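Local atomic coordinates of CSE1 (Thermus thermophilus, PDB entry 4AN8), a protein that forms part of the Cascade ribonucleoprotein complex of a type I-E CRISPR system, an adaptive defence that probably uses CRISPR RNA to recognise invading nucleic acids. Residues A[84-88]-A[89-93]; A[150-154]-A[155-159]; A[171-175]-A[176-180]; A[376-379]-A[380-384]; A[476-479]-A[480-484]. All blocks are in the same frame, centred on the assembly; numbering follows the deposited sequence.

Interaction 1: A[84-88]-A[89-93]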
loop_
_atom_site.group_PDB
_atom_site.type_symbol
_atom_site.label_atom_id
_atom_site.label_comp_id
_atom_site.label_asym_id
_atom_site.label_seq_id
_atom_site.Cartn_x
_atom_site.Cartn_y
_atom_site.Cartn_z
ATOM N N GLY A 84 6.941 -7.667 -25.306
ATOM C CA GLY A 84 7.865 -6.767 -24.648
ATOM C C GLY A 84 7.406 -5.320 -24.640
ATOM O O GLY A 84 8.215 -4.409 -24.484
ATOM N N GLY A 85 6.107 -5.084 -24.774
ATOM C CA GLY A 85 5.625 -3.710 -24.742
ATOM C C GLY A 85 4.128 -3.605 -24.927
ATOM O O GLY A 85 3.508 -4.569 -25.377
ATOM N N PHE A 86 3.557 -2.454 -24.553
ATOM C CA PHE A 86 2.148 -2.144 -24.789
ATOM C C PHE A 86 1.939 -1.695 -26.228
ATOM O O PHE A 86 2.868 -1.183 -26.857
ATOM C CB PHE A 86 1.677 -0.973 -23.910
ATOM C CG PHE A 86 1.782 -1.220 -22.444
ATOM C CD1 PHE A 86 0.983 -2.173 -21.828
ATOM C CD2 PHE A 86 2.669 -0.485 -21.673
ATOM C CE1 PHE A 86 1.080 -2.397 -20.480
ATOM C CE2 PHE A 86 2.772 -0.713 -20.319
ATOM C CZ PHE A 86 1.983 -1.665 -19.722
ATOM N N PRO A 87 0.706 -1.849 -26.740
ATOM C CA PRO A 87 0.315 -1.184 -27.985
ATOM C C PRO A 87 0.594 0.310 -27.876
ATOM O O PRO A 87 0.108 0.958 -26.936
ATOM C CB PRO A 87 -1.193 -1.434 -28.050
ATOM C CG PRO A 87 -1.368 -2.719 -27.363
ATOM C CD PRO A 87 -0.364 -2.718 -26.232
ATOM N N GLN A 88 1.364 0.843 -28.821
ATOM C CA GLN A 88 1.865 2.211 -28.732
ATOM C C GLN A 88 0.887 3.256 -29.242
ATOM O O GLN A 88 0.768 4.339 -28.671
ATOM C CB GLN A 88 3.164 2.331 -29.508
ATOM C CG GLN A 88 4.138 1.254 -29.173
ATOM C CD GLN A 88 5.170 1.703 -28.174
ATOM O OE1 GLN A 88 5.954 2.616 -28.442
ATOM N NE2 GLN A 88 5.186 1.057 -27.002
ATOM N N ASP A 89 0.205 2.937 -30.332
ATOM C CA ASP A 89 -0.682 3.893 -30.981
ATOM C C ASP A 89 -1.881 4.266 -30.121
ATOM O O ASP A 89 -2.173 5.447 -29.961
ATOM C CB ASP A 89 -1.125 3.385 -32.361
ATOM C CG ASP A 89 -0.201 3.856 -33.486
ATOM O OD1 ASP A 89 0.812 4.546 -33.206
ATOM O OD2 ASP A 89 -0.492 3.524 -34.661
ATOM N N PRO A 90 -2.586 3.264 -29.564
ATOM C CA PRO A 90 -3.658 3.588 -28.619
ATOM C C PRO A 90 -3.164 4.519 -27.506
ATOM O O PRO A 90 -3.852 5.471 -27.153
ATOM C CB PRO A 90 -4.022 2.225 -28.034
ATOM C CG PRO A 90 -3.641 1.250 -29.118
ATOM C CD PRO A 90 -2.397 1.810 -29.708
ATOM N N ILE A 91 -1.987 4.254 -26.963
ATOM C CA ILE A 91 -1.456 5.110 -25.913
ATOM C C ILE A 91 -1.166 6.544 -26.411
ATOM O O ILE A 91 -1.563 7.529 -25.774
ATOM C CB ILE A 91 -0.217 4.467 -25.240
ATOM C CG1 ILE A 91 -0.662 3.244 -24.431
ATOM C CG2 ILE A 91 0.549 5.505 -24.380
ATOM C CD1 ILE A 91 0.490 2.401 -23.925
ATOM N N ARG A 92 -0.481 6.662 -27.545
ATOM C CA ARG A 92 -0.256 7.969 -28.150
ATOM C C ARG A 92 -1.558 8.701 -28.457
ATOM O O ARG A 92 -1.694 9.877 -28.153
ATOM C CB ARG A 92 0.563 7.841 -29.425
ATOM C CG ARG A 92 1.997 7.460 -29.203
ATOM C CD ARG A 92 2.771 7.586 -30.504
ATOM N NE ARG A 92 3.934 6.710 -30.535
ATOM C CZ ARG A 92 5.126 7.046 -30.058
ATOM N NH1 ARG A 92 5.302 8.240 -29.510
ATOM N NH2 ARG A 92 6.144 6.191 -30.130
ATOM N N ASP A 93 -2.517 8.015 -29.063
ATOM C CA ASP A 93 -3.795 8.646 -29.349
ATOM C C ASP A 93 -4.494 9.174 -28.090
ATOM O O ASP A 93 -4.915 10.322 -28.044
ATOM C CB ASP A 93 -4.717 7.700 -30.126
ATOM C CG ASP A 93 -4.217 7.427 -31.542
ATOM O OD1 ASP A 93 -3.387 8.223 -32.059
ATOM O OD2 ASP A 93 -4.655 6.411 -32.138
#
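Gln88 and Arg92 are joined in the first turn of helix 88-98, where Arg92 N donates to Gln88 O over 2.9 Å in a nearly straight bond, 172° at the hydrogen, lying in the carbonyl plane. Against this turn the incoming chain lays its apolar side chains. Ile91 reaches back: CG1 leaves beside the backbone N (chi1 -69°) and the chain runs on extended, which carries the terminal CD1 to 3.6 Å from Phe86 CB and to 3.4 Å from Pro87 O. The methyl meets the root of the Phe86 side chain, and the ring itself runs on into a pocket of Leu64, Trp80, Leu200, Leu203 and Leu204, so a large aromatic suits this buried place. The arrangement is a tight link between two helices. Helix 74-83 closes in a Schellman motif at Gly84, whose positive phi a glycine adopts readily, and helix 88-98 begins four residues later. Two prolines flank the new helix start, Pro87 CB lying 3.8 Å from Pro90 CG. Pro90 fits the first turn well, because an amide there has no carbonyl of a preceding turn to bind, and a ring without an N-H loses nothing. On the more exposed side Gln88 bends at chi2 (-98°) and folds back over the chain, giving NE2 to Phe86 O at 3.2 Å. The acceptor lies in the amide plane, so the carboxamide is held in its rotation. Its OE1 stands 4.0 Å from Arg92 NH2, with the amide and guanidinium planes steeply inclined to one another.

Interaction 2: A[150-154]-A[155-159]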
loop_
_atom_site.group_PDB
_atom_site.type_symbol
_atom_site.label_atom_id
_atom_site.label_comp_id
_atom_site.label_asym_id
_atom_site.label_seq_id
_atom_site.Cartn_x
_atom_site.Cartn_y
_atom_site.Cartn_z
ATOM N N PRO A 150 10.518 25.536 2.191
ATOM C CA PRO A 150 11.253 25.484 0.921
ATOM C C PRO A 150 10.321 25.540 -0.293
ATOM O O PRO A 150 9.150 25.192 -0.207
ATOM C CB PRO A 150 11.940 24.124 0.989
ATOM C CG PRO A 150 10.965 23.271 1.755
ATOM C CD PRO A 150 10.335 24.197 2.786
ATOM N N LYS A 151 10.853 26.002 -1.408
ATOM C CA LYS A 151 10.151 25.962 -2.665
ATOM C C LYS A 151 10.276 24.559 -3.280
ATOM O O LYS A 151 11.377 24.061 -3.502
ATOM C CB LYS A 151 10.734 27.004 -3.611
ATOM C CG LYS A 151 9.899 27.232 -4.841
ATOM C CD LYS A 151 10.730 27.733 -6.030
ATOM C CE LYS A 151 11.596 28.924 -5.667
ATOM N NZ LYS A 151 12.667 29.191 -6.676
ATOM N N ALA A 152 9.144 23.922 -3.549
ATOM C CA ALA A 152 9.143 22.674 -4.304
ATOM C C ALA A 152 9.409 22.953 -5.771
ATOM O O ALA A 152 8.997 23.988 -6.295
ATOM C CB ALA A 152 7.810 21.986 -4.157
ATOM N N THR A 153 10.089 22.027 -6.439
ATOM C CA THR A 153 10.102 22.033 -7.897
ATOM C C THR A 153 8.735 21.582 -8.381
ATOM O O THR A 153 7.975 21.001 -7.622
ATOM C CB THR A 153 11.148 21.064 -8.507
ATOM O OG1 THR A 153 10.852 19.726 -8.079
ATOM C CG2 THR A 153 12.567 21.435 -8.092
ATOM N N TYR A 154 8.427 21.835 -9.645
ATOM C CA TYR A 154 7.175 21.363 -10.214
ATOM C C TYR A 154 7.017 19.859 -10.008
ATOM O O TYR A 154 5.932 19.399 -9.648
ATOM C CB TYR A 154 7.084 21.715 -11.693
ATOM C CG TYR A 154 7.070 23.203 -11.950
ATOM C CD1 TYR A 154 6.441 24.073 -11.070
ATOM C CD2 TYR A 154 7.703 23.742 -13.066
ATOM C CE1 TYR A 154 6.429 25.435 -11.295
ATOM C CE2 TYR A 154 7.698 25.100 -13.298
ATOM C CZ TYR A 154 7.056 25.946 -12.408
ATOM O OH TYR A 154 7.040 27.302 -12.644
ATOM N N ALA A 155 8.098 19.101 -10.214
ATOM C CA ALA A 155 8.031 17.646 -10.103
ATOM C C ALA A 155 7.643 17.250 -8.684
ATOM O O ALA A 155 6.809 16.386 -8.498
ATOM C CB ALA A 155 9.366 16.973 -10.533
ATOM N N GLN A 156 8.223 17.900 -7.681
ATOM C CA GLN A 156 7.883 17.559 -6.304
ATOM C C GLN A 156 6.451 17.979 -5.946
ATOM O O GLN A 156 5.791 17.290 -5.182
ATOM C CB GLN A 156 8.852 18.172 -5.303
ATOM C CG GLN A 156 10.307 17.875 -5.542
ATOM C CD GLN A 156 11.187 18.591 -4.531
ATOM O OE1 GLN A 156 11.234 19.811 -4.509
ATOM N NE2 GLN A 156 11.849 17.825 -3.655
ATOM N N ALA A 157 5.973 19.107 -6.478
ATOM C CA ALA A 157 4.595 19.517 -6.194
ATOM C C ALA A 157 3.613 18.562 -6.860
ATOM O O ALA A 157 2.602 18.199 -6.288
ATOM C CB ALA A 157 4.329 20.960 -6.633
ATOM N N ALA A 158 3.920 18.146 -8.072
ATOM C CA ALA A 158 3.069 17.170 -8.758
ATOM C C ALA A 158 2.955 15.887 -7.933
ATOM O O ALA A 158 1.847 15.390 -7.688
ATOM C CB ALA A 158 3.614 16.880 -10.135
ATOM N N ARG A 159 4.100 15.378 -7.462
ATOM C CA ARG A 159 4.073 14.156 -6.665
ATOM C C ARG A 159 3.342 14.308 -5.323
ATOM O O ARG A 159 2.614 13.420 -4.915
ATOM C CB ARG A 159 5.475 13.566 -6.482
ATOM C CG ARG A 159 6.108 13.167 -7.826
ATOM C CD ARG A 159 7.355 12.337 -7.656
ATOM N NE ARG A 159 8.412 13.044 -6.941
ATOM C CZ ARG A 159 9.411 13.707 -7.525
ATOM N NH1 ARG A 159 9.484 13.773 -8.842
ATOM N NH2 ARG A 159 10.333 14.312 -6.785
#
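The flat carboxamide of Gln156 faces back to Thr153, with OE1 taking Thr153 N on a lone pair in the carbonyl plane at 3.2 Å. One turn on, the guanidinium of Arg159 has one face beneath Ala155 O, 3.7 Å above its plane and displaced toward the rim, with Gln156 CA above the same face. The ring of Tyr154 meets Phe11 and Phe105 at steep angles, while its OH is bonded to Asp256 and Lys10. Thr153 and Gln156 form a capping box: Thr153 OG1 accepts from Gln156 N at 3.2 Å, answering the amide that OE1 receives in the other direction. The two side chains thus each take the other residue's backbone N-H, that of the N-cap Thr153 and that of Gln156 in the first turn. The torsions make this possible. Thr153 holds OG1 between its backbone N and carbonyl carbon (chi1 60°), where it can accept Gln156 N, and the Gln156 chain runs extended beyond CG, long enough to return to Thr153 N. CG of Gln156 consequently packs close under OG1, also at 3.2 Å. Regular helix bonding follows at once, Ala157 N to Thr153 O at 3.0 Å and Ala158 N to Tyr154 O at 2.8 Å. The alanines are small enough to let neighbours come close. Ala152 CB looks toward Ala157 CB at 4.4 Å, and Trp125 also covers Ala152. Helix 154-167 is thereby seated with Ala155 and Ala158 against Trp18, Ala157 on Val261 of strand 261-273, and Ala152 in backbone hydrogen bonding with that same Val261.

Interaction 3: A[171-175]-A[176-180]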
loop_
_atom_site.group_PDB
_atom_site.type_symbol
_atom_site.label_atom_id
_atom_site.label_comp_id
_atom_site.label_asym_id
_atom_site.label_seq_id
_atom_site.Cartn_x
_atom_site.Cartn_y
_atom_site.Cartn_z
ATOM N N GLY A 171 -10.669 14.514 8.492
ATOM C CA GLY A 171 -10.420 15.324 9.672
ATOM C C GLY A 171 -10.824 16.775 9.474
ATOM O O GLY A 171 -11.467 17.128 8.480
ATOM N N LEU A 172 -10.431 17.621 10.416
ATOM C CA LEU A 172 -10.837 19.019 10.403
ATOM C C LEU A 172 -10.407 19.718 9.121
ATOM O O LEU A 172 -9.293 19.532 8.664
ATOM C CB LEU A 172 -10.266 19.753 11.620
ATOM C CG LEU A 172 -11.263 20.736 12.231
ATOM C CD1 LEU A 172 -12.460 19.980 12.820
ATOM C CD2 LEU A 172 -10.602 21.625 13.277
ATOM N N LEU A 173 -11.295 20.528 8.557
ATOM C CA LEU A 173 -10.993 21.302 7.357
ATOM C C LEU A 173 -11.406 22.774 7.531
ATOM O O LEU A 173 -10.595 23.687 7.354
ATOM C CB LEU A 173 -11.698 20.694 6.137
ATOM C CG LEU A 173 -11.565 21.485 4.833
ATOM C CD1 LEU A 173 -10.113 21.474 4.402
ATOM C CD2 LEU A 173 -12.454 20.925 3.723
ATOM N N ARG A 174 -12.679 23.006 7.854
ATOM C CA ARG A 174 -13.170 24.364 8.119
ATOM C C ARG A 174 -12.814 25.353 7.020
ATOM O O ARG A 174 -12.246 26.412 7.264
ATOM C CB ARG A 174 -12.703 24.852 9.485
ATOM C CG ARG A 174 -13.382 24.088 10.594
ATOM C CD ARG A 174 -12.928 24.515 11.970
ATOM N NE ARG A 174 -13.674 23.794 12.998
ATOM C CZ ARG A 174 -13.330 23.746 14.283
ATOM N NH1 ARG A 174 -12.237 24.373 14.705
ATOM N NH2 ARG A 174 -14.071 23.060 15.143
ATOM N N ARG A 175 -13.169 24.989 5.800
ATOM C CA ARG A 175 -12.951 25.860 4.654
ATOM C C ARG A 175 -14.112 25.717 3.680
ATOM O O ARG A 175 -14.685 24.624 3.509
ATOM C CB ARG A 175 -11.620 25.546 3.968
ATOM C CG ARG A 175 -10.390 25.748 4.865
ATOM C CD ARG A 175 -9.086 25.341 4.170
ATOM N NE ARG A 175 -8.693 26.279 3.124
ATOM C CZ ARG A 175 -7.934 27.352 3.330
ATOM N NH1 ARG A 175 -7.480 27.629 4.546
ATOM N NH2 ARG A 175 -7.633 28.158 2.319
ATOM N N TYR A 176 -14.463 26.844 3.064
ATOM C CA TYR A 176 -15.518 26.898 2.071
ATOM C C TYR A 176 -16.743 26.072 2.440
ATOM O O TYR A 176 -17.303 25.368 1.590
ATOM C CB TYR A 176 -14.983 26.530 0.687
ATOM C CG TYR A 176 -13.763 27.343 0.330
ATOM C CD1 TYR A 176 -13.889 28.659 -0.094
ATOM C CD2 TYR A 176 -12.486 26.808 0.453
ATOM C CE1 TYR A 176 -12.780 29.423 -0.396
ATOM C CE2 TYR A 176 -11.367 27.558 0.142
ATOM C CZ TYR A 176 -11.522 28.866 -0.275
ATOM O OH TYR A 176 -10.420 29.630 -0.568
ATOM N N GLY A 177 -17.154 26.179 3.706
ATOM C CA GLY A 177 -18.413 25.628 4.170
ATOM C C GLY A 177 -18.372 24.169 4.587
ATOM O O GLY A 177 -19.413 23.575 4.873
ATOM N N VAL A 178 -17.176 23.585 4.623
ATOM C CA VAL A 178 -17.022 22.186 4.987
ATOM C C VAL A 178 -16.222 22.107 6.285
ATOM O O VAL A 178 -15.066 22.531 6.353
ATOM C CB VAL A 178 -16.340 21.379 3.849
ATOM C CG1 VAL A 178 -16.119 19.933 4.256
ATOM C CG2 VAL A 178 -17.190 21.449 2.559
ATOM N N GLY A 179 -16.854 21.586 7.327
ATOM C CA GLY A 179 -16.225 21.507 8.629
ATOM C C GLY A 179 -15.160 20.423 8.667
ATOM O O GLY A 179 -14.035 20.666 9.089
ATOM N N SER A 180 -15.509 19.220 8.224
ATOM C CA SER A 180 -14.529 18.152 8.200
ATOM C C SER A 180 -14.575 17.365 6.896
ATOM O O SER A 180 -15.627 17.169 6.312
ATOM C CB SER A 180 -14.702 17.227 9.400
ATOM O OG SER A 180 -15.862 16.448 9.245
HETATM O O HOH W 1 -7.750 28.453 -0.480
#
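A type I' turn from Arg175 to Val178 joins strands 171-175 and 178-181 into a beta hairpin interrupted by a G1 beta bulge, and Leu173 and Val178 pack on its face turned to strand 261-273. Within the turn Val178 N gives to Arg175 O at 2.9 Å and Arg175 N returns a bond to Val178 O. Tyr176 and Gly177 both adopt the positive phi that the turn needs, a conformation glycine takes easily. At the bulge Arg174 and Arg175 both face Val178, and the extra residue lets one oxygen serve two amides: Leu173 N (2.8 Å) and Arg174 N (3.0 Å) reach Gly179 O from the same face of its plane. The packed side is apolar. Leu173 CG stands anti to its own N (chi1 175°), sending CD2 across to Val178 CG1 at 3.8 Å, and Pro268 of strand 261-273 lies against both residues. The other side is looser and exposed. There Arg174 reaches out, extended, beside Leu172, whose CD2 lies over the rim of one face of its guanidinium, and Ser180 meets the opposing strand chiefly through CB, 3.4 Å from Gly171 O. Long or polar side chains suit such a surface. At the turn Arg175 bends at chi3 (72°), bonding through NE to Tyr266 O, and one water in the planes of both groups links Arg175 NH2 at 2.8 Å with Tyr176 OH at 2.9 Å.

Interaction 4: A[376-379]-A[380-384]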
loop_
_atom_site.group_PDB
_atom_site.type_symbol
_atom_site.label_atom_id
_atom_site.label_comp_id
_atom_site.label_asym_id
_atom_site.label_seq_id
_atom_site.Cartn_x
_atom_site.Cartn_y
_atom_site.Cartn_z
ATOM N N GLU A 376 -3.771 -24.078 2.366
ATOM C CA GLU A 376 -3.850 -24.938 3.537
ATOM C C GLU A 376 -2.583 -24.798 4.363
ATOM O O GLU A 376 -2.644 -24.606 5.579
ATOM C CB GLU A 376 -4.050 -26.394 3.104
ATOM C CG GLU A 376 -3.602 -27.439 4.114
ATOM C CD GLU A 376 -3.568 -28.843 3.523
ATOM O OE1 GLU A 376 -4.477 -29.189 2.736
ATOM O OE2 GLU A 376 -2.625 -29.601 3.841
ATOM N N ASN A 377 -1.436 -24.882 3.699
ATOM C CA ASN A 377 -0.156 -24.702 4.379
ATOM C C ASN A 377 -0.038 -23.343 5.068
ATOM O O ASN A 377 0.450 -23.251 6.199
ATOM C CB ASN A 377 1.013 -24.910 3.420
ATOM C CG ASN A 377 1.189 -26.350 3.044
ATOM O OD1 ASN A 377 0.793 -27.243 3.792
ATOM N ND2 ASN A 377 1.768 -26.598 1.872
ATOM N N LEU A 378 -0.485 -22.295 4.384
ATOM C CA LEU A 378 -0.403 -20.945 4.926
ATOM C C LEU A 378 -1.281 -20.836 6.165
ATOM O O LEU A 378 -0.868 -20.283 7.179
ATOM C CB LEU A 378 -0.822 -19.915 3.872
ATOM C CG LEU A 378 -0.669 -18.436 4.232
ATOM C CD1 LEU A 378 0.771 -18.111 4.687
ATOM C CD2 LEU A 378 -1.067 -17.565 3.036
ATOM N N GLU A 379 -2.488 -21.385 6.083
ATOM C CA GLU A 379 -3.404 -21.399 7.215
ATOM C C GLU A 379 -2.756 -22.067 8.444
ATOM O O GLU A 379 -2.778 -21.523 9.545
ATOM C CB GLU A 379 -4.698 -22.119 6.818
ATOM C CG GLU A 379 -5.898 -21.844 7.709
ATOM C CD GLU A 379 -7.203 -22.399 7.128
ATOM O OE1 GLU A 379 -7.209 -22.817 5.948
ATOM O OE2 GLU A 379 -8.225 -22.417 7.850
ATOM N N LYS A 380 -2.177 -23.247 8.254
ATOM C CA LYS A 380 -1.526 -23.959 9.357
ATOM C C LYS A 380 -0.331 -23.178 9.906
ATOM O O LYS A 380 -0.188 -23.018 11.109
ATOM C CB LYS A 380 -1.038 -25.350 8.909
ATOM C CG LYS A 380 -2.131 -26.367 8.582
ATOM C CD LYS A 380 -1.509 -27.712 8.181
ATOM C CE LYS A 380 -2.533 -28.689 7.603
ATOM N NZ LYS A 380 -3.653 -28.970 8.546
ATOM N N ALA A 381 0.545 -22.731 9.011
ATOM C CA ALA A 381 1.761 -22.035 9.405
ATOM C C ALA A 381 1.412 -20.863 10.300
ATOM O O ALA A 381 2.053 -20.643 11.326
ATOM C CB ALA A 381 2.509 -21.538 8.172
ATOM N N LEU A 382 0.388 -20.110 9.907
ATOM C CA LEU A 382 0.050 -18.896 10.628
ATOM C C LEU A 382 -0.622 -19.242 11.941
ATOM O O LEU A 382 -0.552 -18.486 12.902
ATOM C CB LEU A 382 -0.847 -17.986 9.786
ATOM C CG LEU A 382 -0.139 -16.811 9.113
ATOM C CD1 LEU A 382 1.137 -17.274 8.455
ATOM C CD2 LEU A 382 -1.064 -16.106 8.119
ATOM N N LYS A 383 -1.292 -20.383 11.974
ATOM C CA LYS A 383 -2.036 -20.782 13.161
ATOM C C LYS A 383 -1.054 -21.234 14.242
ATOM O O LYS A 383 -1.141 -20.804 15.387
ATOM C CB LYS A 383 -3.035 -21.890 12.822
ATOM C CG LYS A 383 -4.064 -22.161 13.904
ATOM C CD LYS A 383 -5.098 -23.171 13.422
ATOM C CE LYS A 383 -6.091 -23.557 14.520
ATOM N NZ LYS A 383 -5.469 -24.384 15.599
ATOM N N MET A 384 -0.109 -22.080 13.862
ATOM C CA MET A 384 0.969 -22.453 14.763
ATOM C C MET A 384 1.614 -21.204 15.349
ATOM O O MET A 384 1.714 -21.071 16.573
ATOM C CB MET A 384 2.015 -23.292 14.030
ATOM C CG MET A 384 1.490 -24.629 13.540
ATOM S SD MET A 384 2.493 -25.383 12.238
ATOM C CE MET A 384 4.091 -25.462 13.048
#
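Side by side one turn apart on helix 372-403, Glu376 and Lys380 point the same way, with Glu376 CG 3.9 Å from Lys380 CE. Their contact is through the aliphatic parts: Glu376 OE2 stays 4.9 Å from Lys380 NZ, and its salt bridge goes instead to Lys373. Opposite charges at this spacing would still probably attract weakly, although Glu376 is poorly ordered. Beneath them Lys380 N donates to Glu376 O at 3.0 Å. Asn377 comes next, receiving Ala381 N on its carbonyl oxygen at 2.9 Å. The bare methyl of Ala381 lets Phe444 pack against the helix there, and the Asn377 amide points off the helix to bond Val448 O through ND2. Leu378 then opens the apolar stripe. With CG anti to the backbone N (chi1 -174°) it stands out from the helix, and Leu382 slants back until Leu382 CD1 meets Leu378 CD1 at 3.9 Å, two branched side chains running alongside each other as i and i+4 neighbours do. Glu379 closes the segment; its carbonyl oxygen accepts Lys383 N at 3.1 Å in a distinctly bent bond (135° at the hydrogen). Glu379 reaches Gln314 through a weak hydrogen bond at OE2, and Lys383 pairs with Glu387. The helix is accordingly amphipathic: Leu378 and Leu382 pack on Phe441 of helix 429-446, Ala381 on Phe444, and Asn377 and Lys380 on Leu454 of helix 453-476, within a bundle of long helices.

Interaction 5: A[476-479]-A[480-484]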
loop_
_atom_site.group_PDB
_atom_site.type_symbol
_atom_site.label_atom_id
_atom_site.label_comp_id
_atom_site.label_asym_id
_atom_site.label_seq_id
_atom_site.Cartn_x
_atom_site.Cartn_y
_atom_site.Cartn_z
ATOM N N LEU A 476 16.145 -11.420 32.931
ATOM C CA LEU A 476 15.702 -11.846 34.247
ATOM C C LEU A 476 16.858 -12.203 35.185
ATOM O O LEU A 476 16.712 -12.151 36.401
ATOM C CB LEU A 476 14.746 -13.030 34.124
ATOM C CG LEU A 476 13.408 -12.701 33.453
ATOM C CD1 LEU A 476 12.562 -13.967 33.275
ATOM C CD2 LEU A 476 12.655 -11.629 34.245
ATOM N N GLY A 477 18.004 -12.559 34.619
ATOM C CA GLY A 477 19.086 -13.089 35.425
ATOM C C GLY A 477 19.929 -12.073 36.173
ATOM O O GLY A 477 20.965 -12.438 36.719
ATOM N N THR A 478 19.496 -10.815 36.222
ATOM C CA THR A 478 20.336 -9.752 36.776
ATOM C C THR A 478 19.860 -9.198 38.117
ATOM O O THR A 478 20.558 -8.398 38.749
ATOM C CB THR A 478 20.466 -8.552 35.796
ATOM O OG1 THR A 478 19.215 -7.846 35.716
ATOM C CG2 THR A 478 20.908 -9.021 34.407
ATOM N N GLY A 479 18.658 -9.574 38.535
ATOM C CA GLY A 479 18.132 -9.092 39.798
ATOM C C GLY A 479 17.678 -10.268 40.645
ATOM O O GLY A 479 17.224 -11.281 40.106
ATOM N N ALA A 480 17.826 -10.145 41.962
ATOM C CA ALA A 480 17.373 -11.188 42.870
ATOM C C ALA A 480 15.854 -11.322 42.823
ATOM O O ALA A 480 15.334 -12.427 42.900
ATOM C CB ALA A 480 17.844 -10.908 44.302
ATOM N N ARG A 481 15.156 -10.195 42.680
ATOM C CA ARG A 481 13.690 -10.182 42.640
ATOM C C ARG A 481 13.129 -10.820 41.361
ATOM O O ARG A 481 11.968 -11.210 41.308
ATOM C CB ARG A 481 13.144 -8.760 42.814
ATOM C CG ARG A 481 13.524 -7.802 41.695
ATOM C CD ARG A 481 12.572 -6.614 41.638
ATOM N NE ARG A 481 12.810 -5.777 40.464
ATOM C CZ ARG A 481 11.919 -4.933 39.948
ATOM N NH1 ARG A 481 10.717 -4.812 40.502
ATOM N NH2 ARG A 481 12.226 -4.215 38.873
ATOM N N HIS A 482 13.964 -10.939 40.337
ATOM C CA HIS A 482 13.529 -11.515 39.069
ATOM C C HIS A 482 13.599 -13.041 39.041
ATOM O O HIS A 482 13.138 -13.659 38.090
ATOM C CB HIS A 482 14.363 -10.954 37.920
ATOM C CG HIS A 482 14.324 -9.464 37.812
ATOM N ND1 HIS A 482 13.299 -8.705 38.333
ATOM C CD2 HIS A 482 15.184 -8.590 37.236
ATOM C CE1 HIS A 482 13.528 -7.427 38.087
ATOM N NE2 HIS A 482 14.666 -7.329 37.422
ATOM N N LEU A 483 14.161 -13.648 40.082
ATOM C CA LEU A 483 14.494 -15.074 40.036
ATOM C C LEU A 483 13.306 -16.030 40.185
ATOM O O LEU A 483 13.292 -17.104 39.570
ATOM C CB LEU A 483 15.604 -15.408 41.043
ATOM C CG LEU A 483 16.924 -14.698 40.725
ATOM C CD1 LEU A 483 18.079 -15.232 41.561
ATOM C CD2 LEU A 483 17.241 -14.807 39.217
ATOM N N LYS A 484 12.312 -15.655 40.982
ATOM C CA LYS A 484 11.126 -16.499 41.095
ATOM C C LYS A 484 10.396 -16.602 39.745
ATOM O O LYS A 484 10.002 -17.697 39.306
ATOM C CB LYS A 484 10.172 -16.003 42.189
ATOM C CG LYS A 484 8.902 -16.849 42.298
ATOM C CD LYS A 484 8.131 -16.601 43.590
ATOM C CE LYS A 484 7.301 -15.324 43.536
ATOM N NZ LYS A 484 6.601 -15.083 44.831
#
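Across the short connection between helices 453-476 and 483-499, Leu476 CD2 comes to 4.1 Å from His482 CB, the two side chains meeting at an oblique angle. The backbone of Leu476 comes nearer still, its O 3.0 Å from His482 CB, a tight fit. His482 puts CG beside its backbone N (chi1 -57°), which lays the imidazole along Gly479, CD2 being 3.8 Å from Gly479 N and 3.9 Å from Gly479 CA. Glycine suits this place because the ring occupies the space next to its CA where a side chain would otherwise stand. Thr478 OG1 lies farther out at the ring edge, near its plane. Leu483 approaches from another direction, with CG 3.5 Å from Gly479 O and CD2 reaching toward Leu476 O, so aliphatic groups cover both carbonyls. Two type I beta turns in succession, Leu476 to Gly479 and Ala480 to Leu483, form the connection, making it a compact corner between two consecutive helices. It rests on helix 372-403, where Val399 meets Leu476 and Val403 meets His482. Polar bonding is sparse: His482 N gives Gly479 O a weak bond of 3.3 Å. Shape therefore probably matters more than hydrogen bonding here, and the guanidinium of Arg481, whose NH2 lies in the imidazole plane 3.6 Å from His482 CE1, would be expected to favour the neutral form of the ring.

In the fold
The five contacts follow one another along the chain, none touching another. Interactions 1, 2 and 3 belong to the first 180 residues: interactions 2 and 3 have centres 25 Å apart and are joined in sequence by helix 154-167 leading into strand 171-175, and both pack against strand 261-273. Interaction 1 begins helix 88-98, its centre 29 Å from that of interaction 2. Interactions 4 and 5 lie among the long C-terminal helices, centres 36 Å apart; interaction 4 lies within helix 372-403, and interaction 5 rests on the later part of the same helix. Interactions 1 and 5, with centres 70 Å apart, sit on opposite sides of the chain's centre, reflecting an elongated protein with a mixed part and a helical bundle.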